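Local coordinates for geobacter metallireducens SMUG1 (Geobacter metallireducens, PDB 5H9I), which is a SMUG1 member of the UDG-like superfamily, with a fold built around a parallel beta sheet and surrounding helices, at residues T5-A8 with A9-D12; R176-L180 with L181-V185. One frame throughout, in Å; residues are numbered along the deposited sequence.

Interaction 1. Residues T5-A8 with A9-D12; sequences TGLA and AISD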
loop_
_atom_site.group_PDB
_atom_site.type_symbol
_atom_site.label_atom_id
_atom_site.label_comp_id
_atom_site.label_asym_id
_atom_site.label_seq_id
_atom_site.Cartn_x
_atom_site.Cartn_y
_atom_site.Cartn_z
ATOM N N THR A 5 -11.044 14.218 8.111
ATOM C CA THR A 5 -12.419 13.858 7.900
ATOM C C THR A 5 -12.528 12.467 7.292
ATOM O O THR A 5 -13.613 11.787 7.394
ATOM C CB THR A 5 -13.106 14.826 6.880
ATOM O OG1 THR A 5 -12.375 14.890 5.643
ATOM C CG2 THR A 5 -13.223 16.235 7.505
ATOM N N GLY A 6 -11.433 12.013 6.623
ATOM C CA GLY A 6 -11.580 10.741 5.977
ATOM C C GLY A 6 -10.244 10.392 5.393
ATOM O O GLY A 6 -9.251 11.159 5.490
ATOM N N LEU A 7 -10.171 9.204 4.821
ATOM C CA LEU A 7 -8.960 8.813 4.163
ATOM C C LEU A 7 -8.453 9.689 3.100
ATOM O O LEU A 7 -7.258 9.796 2.849
ATOM C CB LEU A 7 -9.065 7.353 3.718
ATOM C CG LEU A 7 -9.239 6.247 4.766
ATOM C CD1 LEU A 7 -9.434 4.884 4.074
ATOM C CD2 LEU A 7 -8.086 6.160 5.618
ATOM N N ALA A 8 -9.403 10.266 2.301
ATOM C CA ALA A 8 -8.899 11.089 1.196
ATOM C C ALA A 8 -8.158 12.324 1.709
ATOM O O ALA A 8 -7.117 12.657 1.102
ATOM C CB ALA A 8 -10.089 11.577 0.365
ATOM N N ALA A 9 -8.656 12.891 2.776
ATOM C CA ALA A 9 -7.932 14.040 3.430
ATOM C C ALA A 9 -6.519 13.624 3.858
ATOM O O ALA A 9 -5.510 14.361 3.725
ATOM C CB ALA A 9 -8.678 14.522 4.619
ATOM N N ILE A 10 -6.441 12.441 4.443
ATOM C CA ILE A 10 -5.174 11.914 4.880
ATOM C C ILE A 10 -4.224 11.716 3.701
ATOM O O ILE A 10 -3.098 12.064 3.787
ATOM C CB ILE A 10 -5.376 10.582 5.643
ATOM C CG1 ILE A 10 -6.126 10.854 6.952
ATOM C CG2 ILE A 10 -4.037 9.917 5.956
ATOM C CD1 ILE A 10 -6.635 9.640 7.701
ATOM N N SER A 11 -4.709 11.148 2.601
ATOM C CA SER A 11 -3.845 10.929 1.451
ATOM C C SER A 11 -3.406 12.275 0.832
ATOM O O SER A 11 -2.306 12.409 0.386
ATOM C CB SER A 11 -4.464 9.981 0.347
ATOM O OG SER A 11 -4.215 8.565 0.568
ATOM N N ASP A 12 -4.326 13.221 0.785
ATOM C CA ASP A 12 -3.972 14.531 0.214
ATOM C C ASP A 12 -2.917 15.231 1.074
ATOM O O ASP A 12 -2.023 15.801 0.544
ATOM C CB ASP A 12 -5.212 15.383 -0.025
ATOM C CG ASP A 12 -6.052 14.907 -1.260
ATOM O OD1 ASP A 12 -5.564 14.222 -2.152
ATOM O OD2 ASP A 12 -7.191 15.234 -1.327
HETATM O O HOH W 1 -11.642 12.903 3.471
HETATM O O HOH W 2 -5.444 7.507 2.790
#
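Ile10 lies against the carbonyl oxygens of the turn before it. Its CB stands 3.5 Å from Leu7 O; one bond further out, CG1 comes equally near Gly6 O. CG1 is anti to the carbonyl carbon (chi1 -67°), which lays this branch back along the chain toward the helix start, and the extended chi2 carries CD1 past Gly6 O (3.7 Å) to Leu7 CD2 at 4.3 Å. The Ile10 side chain also packs on Arg176 and Thr177 of helix 160-181, and Leu7 reaches that helix and Leu45 of helix 38-48; both side chains are buried there. Such contacts belong to a helix N-terminus: Gly6 is the N-cap of helix 7-19, and its O accepts the first i to i+4 bond, from Ile10 N, lying in the carbonyl plane and longish at 3.3 Å. The next two, Ser11 N to Leu7 O and Asp12 N to Ala8 O, tighten to 2.9 Å, each tilted some 20° from the carbonyl plane. Gly6 has no side chain to receive a first-turn N-H, and a water does part of that work, accepting from Ala9 N and hydrogen-bonding to Thr5 OG1 at 3.0 Å. A second water donates to Leu7 O, giving that oxygen two partners, and joins it to Ser11 OG, which also bonds His41. Asp12 turns its carboxylate to a salt bridge with Arg38, at the start of helix 38-48.

Interaction 2. Residues R176-L180 with L181-V185; sequences RTVVL and LRPRV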
loop_
_atom_site.group_PDB
_atom_site.type_symbol
_atom_site.label_atom_id
_atom_site.label_comp_id
_atom_site.label_asym_id
_atom_site.label_seq_id
_atom_site.Cartn_x
_atom_site.Cartn_y
_atom_site.Cartn_z
ATOM N N ARG A 176 -2.695 8.908 11.520
ATOM C CA ARG A 176 -3.965 9.456 11.194
ATOM C C ARG A 176 -4.948 8.362 10.687
ATOM O O ARG A 176 -6.130 8.382 11.061
ATOM C CB ARG A 176 -3.810 10.501 10.114
ATOM C CG ARG A 176 -3.201 11.819 10.636
ATOM C CD ARG A 176 -2.845 12.702 9.555
ATOM N NE ARG A 176 -2.599 14.079 10.057
ATOM C CZ ARG A 176 -2.001 15.013 9.358
ATOM N NH1 ARG A 176 -1.478 14.849 8.153
ATOM N NH2 ARG A 176 -1.902 16.220 9.989
ATOM N N THR A 177 -4.432 7.447 9.891
ATOM C CA THR A 177 -5.265 6.351 9.374
ATOM C C THR A 177 -5.831 5.517 10.492
ATOM O O THR A 177 -7.003 5.082 10.526
ATOM C CB THR A 177 -4.457 5.536 8.354
ATOM O OG1 THR A 177 -4.030 6.369 7.295
ATOM C CG2 THR A 177 -5.288 4.370 7.880
ATOM N N VAL A 178 -4.956 5.221 11.466
ATOM C CA VAL A 178 -5.373 4.396 12.597
ATOM C C VAL A 178 -6.358 5.159 13.511
ATOM O O VAL A 178 -7.324 4.569 14.015
ATOM C CB VAL A 178 -4.103 3.883 13.380
ATOM C CG1 VAL A 178 -4.468 3.327 14.751
ATOM C CG2 VAL A 178 -3.421 2.856 12.506
ATOM N N VAL A 179 -6.127 6.438 13.732
ATOM C CA VAL A 179 -7.098 7.190 14.536
ATOM C C VAL A 179 -8.463 7.244 13.814
ATOM O O VAL A 179 -9.487 7.134 14.478
ATOM C CB VAL A 179 -6.593 8.613 14.807
ATOM C CG1 VAL A 179 -7.725 9.536 15.386
ATOM C CG2 VAL A 179 -5.377 8.506 15.755
ATOM N N LEU A 180 -8.450 7.351 12.455
ATOM C CA LEU A 180 -9.777 7.360 11.770
ATOM C C LEU A 180 -10.475 6.006 11.749
ATOM O O LEU A 180 -11.690 5.883 12.006
ATOM C CB LEU A 180 -9.525 7.808 10.398
ATOM C CG LEU A 180 -10.789 7.845 9.426
ATOM C CD1 LEU A 180 -11.682 8.974 9.854
ATOM C CD2 LEU A 180 -10.391 7.926 7.998
ATOM N N LEU A 181 -9.735 4.932 11.377
ATOM C CA LEU A 181 -10.350 3.631 11.146
ATOM C C LEU A 181 -10.552 2.859 12.395
ATOM O O LEU A 181 -11.353 1.956 12.453
ATOM C CB LEU A 181 -9.513 2.819 10.120
ATOM C CG LEU A 181 -9.364 3.484 8.767
ATOM C CD1 LEU A 181 -8.557 2.491 7.945
ATOM C CD2 LEU A 181 -10.649 3.778 8.019
ATOM N N ARG A 182 -9.766 3.168 13.409
ATOM C CA ARG A 182 -9.879 2.521 14.705
ATOM C C ARG A 182 -9.699 0.996 14.734
ATOM O O ARG A 182 -10.417 0.333 15.389
ATOM C CB ARG A 182 -11.193 2.920 15.389
ATOM C CG ARG A 182 -11.377 4.436 15.486
ATOM C CD ARG A 182 -12.586 4.845 16.330
ATOM N NE ARG A 182 -13.860 4.567 15.687
ATOM C CZ ARG A 182 -14.438 5.331 14.748
ATOM N NH1 ARG A 182 -13.851 6.440 14.317
ATOM N NH2 ARG A 182 -15.592 4.986 14.224
ATOM N N PRO A 183 -8.688 0.466 14.057
ATOM C CA PRO A 183 -8.559 -0.954 14.094
ATOM C C PRO A 183 -8.053 -1.475 15.450
ATOM O O PRO A 183 -7.384 -0.703 16.152
ATOM C CB PRO A 183 -7.439 -1.218 13.043
ATOM C CG PRO A 183 -6.649 0.078 13.079
ATOM C CD PRO A 183 -7.633 1.188 13.302
ATOM N N ARG A 184 -8.341 -2.722 15.747
ATOM C CA ARG A 184 -7.785 -3.442 16.861
ATOM C C ARG A 184 -6.366 -3.965 16.545
ATOM O O ARG A 184 -5.601 -4.041 17.411
ATOM C CB ARG A 184 -8.769 -4.576 17.203
ATOM C CG ARG A 184 -8.414 -5.575 18.272
ATOM C CD ARG A 184 -9.457 -6.701 18.402
ATOM N NE ARG A 184 -9.557 -7.628 17.261
ATOM C CZ ARG A 184 -8.786 -8.688 17.038
ATOM N NH1 ARG A 184 -7.789 -9.015 17.855
ATOM N NH2 ARG A 184 -9.002 -9.414 15.983
ATOM N N VAL A 185 -6.085 -4.315 15.287
ATOM C CA VAL A 185 -4.853 -4.929 14.893
ATOM C C VAL A 185 -4.366 -4.301 13.574
ATOM O O VAL A 185 -5.227 -4.074 12.707
ATOM C CB VAL A 185 -5.015 -6.447 14.685
ATOM C CG1 VAL A 185 -3.715 -7.123 14.468
ATOM C CG2 VAL A 185 -5.743 -7.081 15.838
#
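The guanidinium of Arg182 folds back over the helix end beside Leu180, bringing NH1 within 3.2 Å of Leu180 O; the oxygen meets the flat group obliquely, and the angle is too poor for a hydrogen bond. A bend at chi3 (-71°) turns the group this way, while lower down the same side chain CG lies 3.4 Å from Val179 O. The other guanidinium, that of Arg184, has Val185 CG2 over one face, 3.5 Å above the plane and offset toward the rim. The chain leaves helix 160-181 at Arg182. Leu181 N gives the last regular bond, to Thr177 O at 2.9 Å. Arg182 N then reaches Val178 O at the same length but less straight (143°), as Arg182 takes up left-handed backbone angles. The next residue, Pro183, has no N-H with which to complete a Schellman motif; instead its CD rests 3.5 Å from Val178 O and packs against Val178 CG1, the two side chains crossing at about a right angle. Along the last helical turn Thr177 and Leu181 lie side by side, pointing the same way, CG2 to CD1 at 3.8 Å, while Thr177 OG1 bonds back to Ala173 O. Leu180 packs on Leu7 of helix 7-19, and Val178 meets Val206, just ahead of strand 207-211. Leu181 is backbone-bonded with Lys53, and Val185 with Glu54 and Leu56, where strand 185-189 begins alongside strand 55-59 in the parallel sheet.

Overall arrangement
Interaction 1 comes first along the chain, at the start of helix 7-19; interaction 2 follows much later, where helix 160-181 ends and the chain turns toward strand 185-189. Their centres are nevertheless only 13 Å apart, and they touch directly: Leu180 CD2 packs on Leu7 N at 3.4 Å, and Ile10 CD1 meets Arg176 O at 3.6 Å. One helix beginning thus packs beside another helix's end, illustrating how helix ends distant in sequence can share one packing surface. The N-terminal helix is thereby joined to a helix that leads through a short loop into strand 185-189 of the parallel sheet. Both contacts lie away from bound xanthine, about 12 and 14 Å from the side chains of Ser11 and Thr177.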